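Local coordinates for protein Cif (Cell cycle inhibiting factor) (Escherichia coli, PDB 3EFY) that deamidates a glutamine side chain of host NEDD8, disabling cullin-RING ubiquitin ligases and thereby blocking the host cell cycle, at residues M49-A63 and Q152-Y166. Residues are numbered along the deposited sequence; the frame is centred on the assembly and turned at random.
Sequences MPECKSFVLRVNDGA and QYQKHDNFSFQLFEY
Met49 CE meets Leu163 CD1 tip to tip at 4.1 Å and also lies over one face of the Phe55 ring, near its rim. The Lys53 aliphatic chain crosses the Glu165 carboxylate. A water accepts from Ser54 N and donates to Glu165 OE2 and Tyr166 O. Ser54 sits over one face of the Tyr166 ring, with CB 3.9 Å from the centroid in a CH-pi contact. Its chi1 of 51° turns OG back to donate to Tyr166 O at 2.8 Å, from above the carbonyl plane. Tyr166 OH bonds Asp71. Val56 and Phe164 exchange two nearly straight backbone bonds, and both side chains touch helix 10-22. Leu57 CD1 packs on Phe161 CD1 at 3.8 Å. Arg58 lies alongside Gln162, their flat ends 45° apart; Asn15 takes Arg58 NE, while Tyr29 and Phe31 hold the Gln162 amide. Val59 CG1 touches Phe161 CE1 at 3.7 Å and the edge of Phe159. The Asp61 carboxylate flanks the same Phe159 ring, CG to CE1 3.3 Å, and is bonded by Tyr68, Tyr119 and Leu64 N. Gly62 N donates to Asn158 O at 2.9 Å. Strand 159-166 is outermost, within this chain, in the catalytic domain's antiparallel sheet; strand 54-61 separates it from strand 66-72. Asp61 is close to active-site His66, consistent with a papain-like fold.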
ATOM      1  N   MET A  49      19.623   1.405  20.742  1.00 24.47           N
ATOM      2  CA  MET A  49      19.151   0.818  19.503  1.00 25.10           C
ATOM      3  C   MET A  49      20.097  -0.234  18.945  1.00 24.73           C
ATOM      4  O   MET A  49      21.269   0.056  18.750  1.00 26.66           O
ATOM      5  CB  MET A  49      18.949   1.903  18.433  1.00 25.03           C
ATOM      6  CG  MET A  49      18.448   1.374  17.148  1.00 25.92           C
ATOM      7  SD  MET A  49      17.851   2.746  16.069  1.00 29.45           S
ATOM      8  CE  MET A  49      16.190   2.877  16.716  1.00 27.33           C
ATOM      9  N   PRO A  50      19.595  -1.438  18.706  1.00 25.13           N
ATOM     10  CA  PRO A  50      20.472  -2.478  18.136  1.00 25.48           C
ATOM     11  C   PRO A  50      21.100  -2.057  16.819  1.00 25.67           C
ATOM     12  O   PRO A  50      20.434  -1.445  15.958  1.00 25.26           O
ATOM     13  CB  PRO A  50      19.528  -3.637  17.923  1.00 25.76           C
ATOM     14  CG  PRO A  50      18.526  -3.462  18.995  1.00 27.09           C
ATOM     15  CD  PRO A  50      18.286  -1.998  19.072  1.00 25.85           C
ATOM     16  N   GLU A  51      22.394  -2.345  16.661  1.00 24.41           N
ATOM     17  CA  GLU A  51      23.132  -2.091  15.433  1.00 23.73           C
ATOM     18  C   GLU A  51      22.813  -3.088  14.322  1.00 22.71           C
ATOM     19  O   GLU A  51      22.980  -2.781  13.145  1.00 23.17           O
ATOM     20  CB  GLU A  51      24.652  -2.059  15.719  1.00 23.76           C
ATOM     21  CG  GLU A  51      25.036  -0.997  16.696  1.00 24.41           C
ATOM     22  CD  GLU A  51      26.541  -0.951  16.998  1.00 27.54           C
ATOM     23  OE1 GLU A  51      27.289  -1.870  16.519  1.00 27.56           O
ATOM     24  OE2 GLU A  51      26.925   0.048  17.646  1.00 26.33           O
ATOM     25  N   CYS A  52      22.360  -4.298  14.694  1.00 25.03           N
ATOM     26  CA  CYS A  52      22.101  -5.401  13.800  1.00 26.88           C
ATOM     27  C   CYS A  52      20.664  -5.387  13.269  1.00 25.61           C
ATOM     28  O   CYS A  52      20.241  -6.333  12.589  1.00 25.88           O
ATOM     29  CB  CYS A  52      22.312  -6.743  14.537  1.00 28.33           C
ATOM     30  SG  CYS A  52      21.002  -7.131  15.771  1.00 39.38           S
ATOM     31  N   LYS A  53      19.912  -4.303  13.557  1.00 25.17           N
ATOM     32  CA  LYS A  53      18.538  -4.204  13.046  1.00 24.47           C
ATOM     33  C   LYS A  53      18.373  -2.845  12.357  1.00 21.80           C
ATOM     34  O   LYS A  53      19.092  -1.907  12.653  1.00 21.83           O
ATOM     35  CB  LYS A  53      17.570  -4.321  14.202  1.00 26.10           C
ATOM     36  CG  LYS A  53      17.527  -5.730  14.908  1.00 30.62           C
ATOM     37  CD  LYS A  53      16.626  -5.640  16.121  1.00 35.99           C
ATOM     38  CE  LYS A  53      16.696  -6.822  17.113  1.00 41.51           C
ATOM     39  NZ  LYS A  53      15.811  -6.560  18.333  1.00 45.26           N
ATOM     40  N   SER A  54      17.398  -2.779  11.468  1.00 21.50           N
ATOM     41  CA  SER A  54      17.015  -1.548  10.788  1.00 20.62           C
ATOM     42  C   SER A  54      15.654  -1.054  11.296  1.00 20.03           C
ATOM     43  O   SER A  54      14.779  -1.853  11.635  1.00 20.36           O
ATOM     44  CB  SER A  54      17.001  -1.762   9.296  1.00 21.38           C
ATOM     45  OG  SER A  54      16.264  -2.881   8.923  1.00 25.06           O
ATOM     46  N   PHE A  55      15.475   0.264  11.316  1.00 19.77           N
ATOM     47  CA  PHE A  55      14.253   0.857  11.882  1.00 19.55           C
ATOM     48  C   PHE A  55      13.776   1.995  11.023  1.00 19.33           C
ATOM     49  O   PHE A  55      14.554   2.653  10.339  1.00 19.35           O
ATOM     50  CB  PHE A  55      14.529   1.450  13.267  1.00 19.31           C
ATOM     51  CG  PHE A  55      14.932   0.423  14.286  1.00 22.21           C
ATOM     52  CD1 PHE A  55      13.973  -0.156  15.101  1.00 25.18           C
ATOM     53  CD2 PHE A  55      16.265   0.055  14.423  1.00 23.53           C
ATOM     54  CE1 PHE A  55      14.341  -1.131  16.067  1.00 28.83           C
ATOM     55  CE2 PHE A  55      16.653  -0.891  15.366  1.00 27.05           C
ATOM     56  CZ  PHE A  55      15.680  -1.487  16.188  1.00 27.64           C
ATOM     57  N   VAL A  56      12.473   2.194  11.058  1.00 18.97           N
ATOM     58  CA  VAL A  56      11.867   3.380  10.437  1.00 18.85           C
ATOM     59  C   VAL A  56      11.155   4.195  11.509  1.00 18.91           C
ATOM     60  O   VAL A  56      10.451   3.631  12.371  1.00 17.51           O
ATOM     61  CB  VAL A  56      10.963   2.938   9.266  1.00 20.19           C
ATOM     62  CG1 VAL A  56       9.813   1.961   9.639  1.00 20.07           C
ATOM     63  CG2 VAL A  56      10.475   4.122   8.564  1.00 23.75           C
ATOM     64  N   LEU A  57      11.349   5.503  11.459  1.00 17.66           N
ATOM     65  CA  LEU A  57      10.836   6.453  12.397  1.00 17.24           C
ATOM     66  C   LEU A  57       9.916   7.432  11.695  1.00 18.33           C
ATOM     67  O   LEU A  57      10.359   8.181  10.775  1.00 18.41           O
ATOM     68  CB  LEU A  57      11.980   7.205  13.057  1.00 17.09           C
ATOM     69  CG  LEU A  57      11.683   8.286  14.056  1.00 18.63           C
ATOM     70  CD1 LEU A  57      11.146   7.690  15.390  1.00 19.19           C
ATOM     71  CD2 LEU A  57      12.974   9.091  14.351  1.00 21.25           C
ATOM     72  N   ARG A  58       8.634   7.432  12.111  1.00 17.19           N
ATOM     73  CA  ARG A  58       7.694   8.444  11.600  1.00 16.22           C
ATOM     74  C   ARG A  58       7.678   9.629  12.541  1.00 16.35           C
ATOM     75  O   ARG A  58       7.492   9.463  13.746  1.00 17.80           O
ATOM     76  CB  ARG A  58       6.272   7.884  11.466  1.00 16.33           C
ATOM     77  CG  ARG A  58       5.363   8.866  10.732  1.00 16.60           C
ATOM     78  CD  ARG A  58       3.925   8.483  10.954  1.00 17.32           C
ATOM     79  NE  ARG A  58       2.989   9.281  10.155  1.00 18.84           N
ATOM     80  CZ  ARG A  58       2.683  10.561  10.366  1.00 19.05           C
ATOM     81  NH1 ARG A  58       3.253  11.250  11.337  1.00 19.09           N
ATOM     82  NH2 ARG A  58       1.801  11.167   9.570  1.00 19.57           N
ATOM     83  N   VAL A  59       7.958  10.824  12.018  1.00 16.30           N
ATOM     84  CA  VAL A  59       8.007  12.032  12.783  1.00 16.57           C
ATOM     85  C   VAL A  59       6.833  12.959  12.500  1.00 17.65           C
ATOM     86  O   VAL A  59       6.615  13.351  11.363  1.00 18.46           O
ATOM     87  CB  VAL A  59       9.284  12.868  12.461  1.00 17.07           C
ATOM     88  CG1 VAL A  59       9.389  14.058  13.417  1.00 16.30           C
ATOM     89  CG2 VAL A  59      10.552  11.936  12.527  1.00 17.05           C
ATOM     90  N   ASN A  60       6.126  13.315  13.556  1.00 18.99           N
ATOM     91  CA  ASN A  60       5.051  14.338  13.507  1.00 19.52           C
ATOM     92  C   ASN A  60       5.645  15.541  14.225  1.00 20.26           C
ATOM     93  O   ASN A  60       5.792  15.558  15.453  1.00 20.28           O
ATOM     94  CB  ASN A  60       3.801  13.771  14.208  1.00 19.82           C
ATOM     95  CG  ASN A  60       2.512  14.108  13.532  1.00 25.82           C
ATOM     96  OD1 ASN A  60       1.549  14.465  14.264  1.00 38.51           O
ATOM     97  ND2 ASN A  60       2.381  13.949  12.201  1.00 21.65           N
ATOM     98  N   ASP A  61       6.134  16.498  13.431  1.00 20.04           N
ATOM     99  CA  ASP A  61       6.856  17.647  13.918  1.00 20.79           C
ATOM    100  C   ASP A  61       5.908  18.844  13.996  1.00 22.57           C
ATOM    101  O   ASP A  61       5.685  19.525  13.022  1.00 22.40           O
ATOM    102  CB  ASP A  61       8.041  17.879  12.962  1.00 19.91           C
ATOM    103  CG  ASP A  61       9.009  18.953  13.384  1.00 22.68           C
ATOM    104  OD1 ASP A  61       8.660  19.857  14.162  1.00 21.63           O
ATOM    105  OD2 ASP A  61      10.173  18.879  12.860  1.00 21.77           O
ATOM    106  N   GLY A  62       5.419  19.085  15.222  1.00 24.80           N
ATOM    107  CA  GLY A  62       4.388  20.089  15.464  1.00 26.09           C
ATOM    108  C   GLY A  62       4.941  21.492  15.268  1.00 26.67           C
ATOM    109  O   GLY A  62       4.250  22.378  14.718  1.00 28.63           O
ATOM    110  N   ALA A  63       6.167  21.721  15.727  1.00 26.30           N
ATOM    111  CA  ALA A  63       6.774  23.060  15.646  1.00 26.84           C
ATOM    112  C   ALA A  63       7.081  23.477  14.203  1.00 26.41           C
ATOM    113  O   ALA A  63       6.760  24.610  13.757  1.00 26.79           O
ATOM    114  CB  ALA A  63       8.024  23.092  16.506  1.00 27.63           C
ATOM    115  N   GLN A 152       5.441  26.955  14.730  1.00 35.08           N
ATOM    116  CA  GLN A 152       4.366  26.908  15.719  1.00 38.42           C
ATOM    117  C   GLN A 152       4.885  26.219  16.970  1.00 39.95           C
ATOM    118  O   GLN A 152       4.393  25.171  17.313  1.00 40.16           O
ATOM    119  CB  GLN A 152       3.144  26.109  15.255  1.00 39.81           C
ATOM    120  CG  GLN A 152       2.837  26.062  13.779  1.00 44.25           C
ATOM    121  CD  GLN A 152       1.817  27.090  13.317  1.00 48.90           C
ATOM    122  OE1 GLN A 152       2.013  27.751  12.291  1.00 53.68           O
ATOM    123  NE2 GLN A 152       0.716  27.212  14.050  1.00 50.15           N
ATOM    124  N   TYR A 153       5.854  26.809  17.648  1.00 42.70           N
ATOM    125  CA  TYR A 153       6.331  26.244  18.904  1.00 44.86           C
ATOM    126  C   TYR A 153       5.231  26.257  19.984  1.00 46.57           C
ATOM    127  O   TYR A 153       4.563  27.272  20.209  1.00 45.70           O
ATOM    128  CB  TYR A 153       7.586  26.973  19.391  1.00 45.48           C
ATOM    129  CG  TYR A 153       8.130  26.442  20.693  1.00 47.51           C
ATOM    130  CD1 TYR A 153       8.745  25.189  20.754  1.00 49.11           C
ATOM    131  CD2 TYR A 153       8.025  27.180  21.873  1.00 49.28           C
ATOM    132  CE1 TYR A 153       9.237  24.686  21.946  1.00 49.84           C
ATOM    133  CE2 TYR A 153       8.533  26.688  23.079  1.00 50.59           C
ATOM    134  CZ  TYR A 153       9.132  25.438  23.112  1.00 51.76           C
ATOM    135  OH  TYR A 153       9.632  24.942  24.301  1.00 51.54           O
ATOM    136  N   GLN A 154       5.033  25.103  20.621  1.00 48.58           N
ATOM    137  CA  GLN A 154       4.195  24.979  21.825  1.00 50.47           C
ATOM    138  C   GLN A 154       5.110  24.597  23.013  1.00 51.74           C
ATOM    139  O   GLN A 154       6.229  24.114  22.807  1.00 52.35           O
ATOM    140  CB  GLN A 154       3.028  23.990  21.585  1.00 50.56           C
ATOM    141  CG  GLN A 154       3.313  22.746  20.660  1.00 53.15           C
ATOM    142  CD  GLN A 154       3.173  23.011  19.111  1.00 55.67           C
ATOM    143  OE1 GLN A 154       2.284  23.766  18.669  1.00 59.79           O
ATOM    144  NE2 GLN A 154       4.041  22.367  18.298  1.00 50.18           N
ATOM    145  N   LYS A 155       4.674  24.851  24.248  1.00 52.98           N
ATOM    146  CA  LYS A 155       5.564  24.690  25.418  1.00 54.01           C
ATOM    147  C   LYS A 155       6.029  23.238  25.626  1.00 53.66           C
ATOM    148  O   LYS A 155       7.199  22.995  25.919  1.00 54.47           O
ATOM    149  CB  LYS A 155       4.916  25.246  26.705  1.00 54.75           C
ATOM    150  CG  LYS A 155       5.917  25.505  27.860  1.00 56.91           C
ATOM    151  CD  LYS A 155       5.639  26.852  28.590  1.00 59.26           C
ATOM    152  CE  LYS A 155       6.817  27.278  29.485  1.00 60.12           C
ATOM    153  NZ  LYS A 155       6.732  28.696  29.996  1.00 60.20           N
ATOM    154  N   HIS A 156       5.129  22.280  25.463  1.00 53.09           N
ATOM    155  CA  HIS A 156       5.545  20.871  25.454  1.00 52.66           C
ATOM    156  C   HIS A 156       4.824  20.103  24.345  1.00 50.66           C
ATOM    157  O   HIS A 156       3.969  20.653  23.646  1.00 51.13           O
ATOM    158  CB  HIS A 156       5.350  20.238  26.846  1.00 53.57           C
ATOM    159  CG  HIS A 156       6.358  20.700  27.867  1.00 56.10           C
ATOM    160  ND1 HIS A 156       7.680  20.298  27.847  1.00 58.84           N
ATOM    161  CD2 HIS A 156       6.242  21.545  28.922  1.00 58.74           C
ATOM    162  CE1 HIS A 156       8.331  20.867  28.848  1.00 60.22           C
ATOM    163  NE2 HIS A 156       7.482  21.633  29.513  1.00 60.24           N
ATOM    164  N   ASP A 157       5.216  18.845  24.148  1.00 48.17           N
ATOM    165  CA  ASP A 157       4.579  17.962  23.164  1.00 45.59           C
ATOM    166  C   ASP A 157       4.589  18.466  21.710  1.00 41.46           C
ATOM    167  O   ASP A 157       3.609  18.267  20.983  1.00 41.80           O
ATOM    168  CB  ASP A 157       3.130  17.676  23.548  1.00 46.81           C
ATOM    169  CG  ASP A 157       2.972  17.191  24.976  1.00 50.53           C
ATOM    170  OD1 ASP A 157       3.940  16.622  25.557  1.00 54.35           O
ATOM    171  OD2 ASP A 157       1.853  17.392  25.503  1.00 53.87           O
ATOM    172  N   ASN A 158       5.689  19.085  21.293  1.00 36.36           N
ATOM    173  CA  ASN A 158       5.876  19.494  19.909  1.00 32.66           C
ATOM    174  C   ASN A 158       5.952  18.243  18.986  1.00 29.29           C
ATOM    175  O   ASN A 158       5.315  18.187  17.937  1.00 29.17           O
ATOM    176  CB  ASN A 158       7.170  20.311  19.804  1.00 32.80           C
ATOM    177  CG  ASN A 158       7.041  21.683  20.467  1.00 35.21           C
ATOM    178  OD1 ASN A 158       7.578  21.923  21.570  1.00 39.16           O
ATOM    179  ND2 ASN A 158       6.277  22.561  19.822  1.00 35.14           N
ATOM    180  N   PHE A 159       6.689  17.237  19.444  1.00 25.42           N
ATOM    181  CA  PHE A 159       6.945  16.052  18.625  1.00 23.25           C
ATOM    182  C   PHE A 159       6.127  14.852  19.084  1.00 22.15           C
ATOM    183  O   PHE A 159       5.901  14.655  20.285  1.00 22.73           O
ATOM    184  CB  PHE A 159       8.417  15.651  18.702  1.00 22.79           C
ATOM    185  CG  PHE A 159       9.351  16.572  17.957  1.00 21.36           C
ATOM    186  CD1 PHE A 159       9.543  16.413  16.603  1.00 21.16           C
ATOM    187  CD2 PHE A 159      10.020  17.568  18.615  1.00 22.33           C
ATOM    188  CE1 PHE A 159      10.409  17.224  15.884  1.00 21.76           C
ATOM    189  CE2 PHE A 159      10.935  18.408  17.915  1.00 22.35           C
ATOM    190  CZ  PHE A 159      11.099  18.254  16.539  1.00 24.03           C
ATOM    191  N   SER A 160       5.733  14.032  18.120  1.00 21.42           N
ATOM    192  CA  SER A 160       5.198  12.674  18.359  1.00 21.32           C
ATOM    193  C   SER A 160       5.879  11.755  17.343  1.00 21.46           C
ATOM    194  O   SER A 160       5.945  12.095  16.162  1.00 20.92           O
ATOM    195  CB  SER A 160       3.707  12.659  18.074  1.00 21.18           C
ATOM    196  OG  SER A 160       3.114  11.389  18.262  1.00 24.91           O
ATOM    197  N   PHE A 161       6.352  10.601  17.795  1.00 19.21           N
ATOM    198  CA  PHE A 161       7.073   9.674  16.955  1.00 18.68           C
ATOM    199  C   PHE A 161       6.406   8.315  16.953  1.00 18.43           C
ATOM    200  O   PHE A 161       5.728   7.925  17.909  1.00 18.99           O
ATOM    201  CB  PHE A 161       8.481   9.476  17.469  1.00 18.92           C
ATOM    202  CG  PHE A 161       9.297  10.741  17.512  1.00 18.48           C
ATOM    203  CD1 PHE A 161       9.945  11.179  16.362  1.00 20.03           C
ATOM    204  CD2 PHE A 161       9.428  11.464  18.688  1.00 18.91           C
ATOM    205  CE1 PHE A 161      10.719  12.349  16.395  1.00 18.28           C
ATOM    206  CE2 PHE A 161      10.213  12.597  18.739  1.00 19.77           C
ATOM    207  CZ  PHE A 161      10.847  13.045  17.578  1.00 18.52           C
ATOM    208  N   GLN A 162       6.624   7.572  15.870  1.00 17.54           N
ATOM    209  CA  GLN A 162       6.333   6.120  15.834  1.00 18.70           C
ATOM    210  C   GLN A 162       7.589   5.427  15.333  1.00 19.67           C
ATOM    211  O   GLN A 162       8.210   5.883  14.349  1.00 19.48           O
ATOM    212  CB  GLN A 162       5.169   5.785  14.922  1.00 18.69           C
ATOM    213  CG  GLN A 162       3.873   6.491  15.355  1.00 18.51           C
ATOM    214  CD  GLN A 162       2.709   6.210  14.441  1.00 21.19           C
ATOM    215  OE1 GLN A 162       2.839   5.496  13.431  1.00 22.90           O
ATOM    216  NE2 GLN A 162       1.530   6.739  14.804  1.00 23.04           N
ATOM    217  N   LEU A 163       8.002   4.361  16.039  1.00 19.12           N
ATOM    218  CA  LEU A 163       9.266   3.690  15.728  1.00 17.90           C
ATOM    219  C   LEU A 163       9.012   2.191  15.528  1.00 18.32           C
ATOM    220  O   LEU A 163       8.450   1.533  16.437  1.00 19.01           O
ATOM    221  CB  LEU A 163      10.236   3.884  16.854  1.00 18.92           C
ATOM    222  CG  LEU A 163      11.610   3.264  16.775  1.00 16.88           C
ATOM    223  CD1 LEU A 163      12.385   3.770  15.528  1.00 19.60           C
ATOM    224  CD2 LEU A 163      12.372   3.576  18.084  1.00 20.97           C
ATOM    225  N   PHE A 164       9.422   1.662  14.405  1.00 18.22           N
ATOM    226  CA  PHE A 164       9.239   0.260  14.081  1.00 19.16           C
ATOM    227  C   PHE A 164      10.512  -0.373  13.522  1.00 19.85           C
ATOM    228  O   PHE A 164      11.215   0.239  12.707  1.00 20.31           O
ATOM    229  CB  PHE A 164       8.163   0.064  13.013  1.00 19.80           C
ATOM    230  CG  PHE A 164       6.756   0.385  13.433  1.00 18.78           C
ATOM    231  CD1 PHE A 164       6.300   1.686  13.434  1.00 20.09           C
ATOM    232  CD2 PHE A 164       5.855  -0.628  13.723  1.00 21.97           C
ATOM    233  CE1 PHE A 164       4.967   1.982  13.744  1.00 20.60           C
ATOM    234  CE2 PHE A 164       4.512  -0.321  14.029  1.00 22.07           C
ATOM    235  CZ  PHE A 164       4.098   1.008  14.035  1.00 22.46           C
ATOM    236  N   GLU A 165      10.789  -1.645  13.869  1.00 19.49           N
ATOM    237  CA  GLU A 165      11.770  -2.405  13.127  1.00 19.75           C
ATOM    238  C   GLU A 165      11.243  -2.785  11.754  1.00 18.72           C
ATOM    239  O   GLU A 165      10.045  -3.055  11.610  1.00 21.30           O
ATOM    240  CB  GLU A 165      12.135  -3.670  13.939  1.00 20.23           C
ATOM    241  CG  GLU A 165      13.248  -4.471  13.289  1.00 24.17           C
ATOM    242  CD  GLU A 165      13.630  -5.765  14.021  1.00 29.97           C
ATOM    243  OE1 GLU A 165      13.167  -5.967  15.193  1.00 30.14           O
ATOM    244  OE2 GLU A 165      14.408  -6.547  13.374  1.00 28.02           O
ATOM    245  N   TYR A 166      12.094  -2.791  10.728  1.00 18.99           N
ATOM    246  CA  TYR A 166      11.698  -3.311   9.445  1.00 19.57           C
ATOM    247  C   TYR A 166      12.717  -4.301   8.900  1.00 21.57           C
ATOM    248  O   TYR A 166      13.870  -4.289   9.345  1.00 21.31           O
ATOM    249  CB  TYR A 166      11.477  -2.181   8.439  1.00 21.25           C
ATOM    250  CG  TYR A 166      12.707  -1.489   7.876  1.00 19.38           C
ATOM    251  CD1 TYR A 166      13.356  -1.971   6.721  1.00 20.46           C
ATOM    252  CD2 TYR A 166      13.217  -0.349   8.469  1.00 19.44           C
ATOM    253  CE1 TYR A 166      14.422  -1.335   6.198  1.00 20.10           C
ATOM    254  CE2 TYR A 166      14.300   0.303   7.944  1.00 18.75           C
ATOM    255  CZ  TYR A 166      14.915  -0.179   6.792  1.00 18.62           C
ATOM    256  OH  TYR A 166      16.006   0.458   6.209  1.00 19.73           O
TER
HETATM  257  O   HOH W   1      13.765  -7.462  17.297  1.00 45.31           O
HETATM  258  O   HOH W   2      15.751  -5.348  11.149  1.00 23.79           O